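3-carboxy-cis,cis-muconate cycloisomerase (Acinetobacter calcoaceticus, PDB 1Q5N) is a cycloisomerase of the fumarase/aspartase (lyase) superfamily, a mostly helical enzyme that assembles from four chains. Local coordinates at residues T109-D112 / I113-A117. Numbering follows the deposited sequence.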
loop_
_atom_site.group_PDB
_atom_site.type_symbol
_atom_site.label_atom_id
_atom_site.label_comp_id
_atom_site.label_asym_id
_atom_site.label_seq_id
_atom_site.Cartn_x
_atom_site.Cartn_y
_atom_site.Cartn_z
ATOM N N THR A 109 -1.762 -22.562 -23.999
ATOM C CA THR A 109 -2.953 -21.830 -23.592
ATOM C C THR A 109 -2.470 -20.378 -23.548
ATOM O O THR A 109 -1.255 -20.138 -23.572
ATOM C CB THR A 109 -3.445 -22.248 -22.223
ATOM O OG1 THR A 109 -4.615 -21.494 -21.950
ATOM C CG2 THR A 109 -2.428 -21.913 -21.143
ATOM N N SER A 110 -3.401 -19.427 -23.488
ATOM C CA SER A 110 -3.062 -17.990 -23.454
ATOM C C SER A 110 -1.997 -17.589 -22.446
ATOM O O SER A 110 -1.062 -16.848 -22.775
ATOM C CB SER A 110 -4.292 -17.158 -23.146
ATOM O OG SER A 110 -5.253 -17.378 -24.144
ATOM N N GLN A 111 -2.150 -18.070 -21.215
ATOM C CA GLN A 111 -1.205 -17.717 -20.174
ATOM C C GLN A 111 0.247 -18.219 -20.472
ATOM O O GLN A 111 1.216 -17.594 -20.030
ATOM C CB GLN A 111 -1.720 -18.204 -18.788
ATOM C CG GLN A 111 -0.807 -17.720 -17.656
ATOM C CD GLN A 111 -1.372 -17.861 -16.246
ATOM O OE1 GLN A 111 -2.470 -18.440 -16.037
ATOM N NE2 GLN A 111 -0.599 -17.351 -15.245
ATOM N N ASP A 112 0.410 -19.324 -21.197
ATOM C CA ASP A 112 1.766 -19.778 -21.496
ATOM C C ASP A 112 2.481 -18.692 -22.317
ATOM O O ASP A 112 3.606 -18.318 -22.021
ATOM C CB ASP A 112 1.771 -21.066 -22.321
ATOM C CG ASP A 112 1.118 -22.230 -21.602
ATOM O OD1 ASP A 112 1.307 -22.359 -20.364
ATOM O OD2 ASP A 112 0.417 -23.026 -22.285
ATOM N N ILE A 113 1.813 -18.185 -23.347
ATOM C CA ILE A 113 2.418 -17.192 -24.206
ATOM C C ILE A 113 2.599 -15.834 -23.465
ATOM O O ILE A 113 3.604 -15.163 -23.623
ATOM C CB ILE A 113 1.533 -16.983 -25.467
ATOM C CG1 ILE A 113 1.360 -18.304 -26.219
ATOM C CG2 ILE A 113 2.130 -15.904 -26.359
ATOM C CD1 ILE A 113 2.648 -19.034 -26.562
ATOM N N LEU A 114 1.610 -15.436 -22.672
ATOM C CA LEU A 114 1.687 -14.174 -21.936
ATOM C C LEU A 114 2.782 -14.219 -20.864
ATOM O O LEU A 114 3.589 -13.295 -20.802
ATOM C CB LEU A 114 0.314 -13.844 -21.329
ATOM C CG LEU A 114 -0.705 -13.532 -22.453
ATOM C CD1 LEU A 114 -2.077 -13.474 -21.895
ATOM C CD2 LEU A 114 -0.372 -12.217 -23.153
ATOM N N ASP A 115 2.833 -15.285 -20.049
ATOM C CA ASP A 115 3.880 -15.388 -19.025
ATOM C C ASP A 115 5.289 -15.531 -19.646
ATOM O O ASP A 115 6.286 -14.998 -19.103
ATOM C CB ASP A 115 3.671 -16.589 -18.097
ATOM C CG ASP A 115 2.587 -16.370 -17.076
ATOM O OD1 ASP A 115 2.026 -15.250 -16.992
ATOM O OD2 ASP A 115 2.303 -17.344 -16.355
ATOM N N THR A 116 5.383 -16.246 -20.777
ATOM C CA THR A 116 6.681 -16.401 -21.406
ATOM C C THR A 116 7.132 -15.039 -21.973
ATOM O O THR A 116 8.279 -14.649 -21.809
ATOM C CB THR A 116 6.680 -17.528 -22.527
ATOM O OG1 THR A 116 6.498 -18.821 -21.921
ATOM C CG2 THR A 116 8.005 -17.497 -23.297
ATOM N N ALA A 117 6.225 -14.308 -22.612
ATOM C CA ALA A 117 6.630 -12.999 -23.150
ATOM C C ALA A 117 7.008 -12.082 -21.948
ATOM O O ALA A 117 7.955 -11.280 -22.028
ATOM C CB ALA A 117 5.508 -12.368 -23.983
#
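From S110 to T116 the chain makes the first two turns of helix 110-146, with L114 N bonded to S110 O (3.0 Å), D115 N to Q111 O (2.8 Å) and T116 N to D112 O in the i to i+4 pattern. T109 holds the N-cap position, but its side chain makes no capping bond. Its backbone N instead donates to D112 OD2 at 2.8 Å, coming from above the carboxylate plane; D112 CG lies beside its own backbone N (chi1 -62°), which brings OD2 back to T109 N. One turn apart on the same helix, Q111 and D115 are linked by their side chains. NE2 of Q111 gives a bent bond (141°) to the syn side of D115 OD2 at 3.1 Å, the amide and carboxylate planes standing nearly perpendicular, while Q111 CG lies 3.4 Å from the same OD2. With CG anti to the backbone N (chi1 -174°) and the chain extended, the Q111 amide also hydrogen-bonds R319 NE through OE1 and H231 O through NE2. L114 lays CG against S110 O at 3.4 Å, its side chain packing on M30 of helix 23-43 and W324 of helix 323-351. D112 OD1 accepts from H231 NE2 and G197 N, and OD2 from G198 N; D115 OD2 accepts from Q195 NE2 and forms a salt bridge with R234. Two buried carboxylates are thus each gripped by several donors: D112 ties the helix start to the 197-198 backbone, R234 probably helps to stabilise negative charge on D115, and the bonds to R319, H231 and D115 together fix the Q111 amide's rotation.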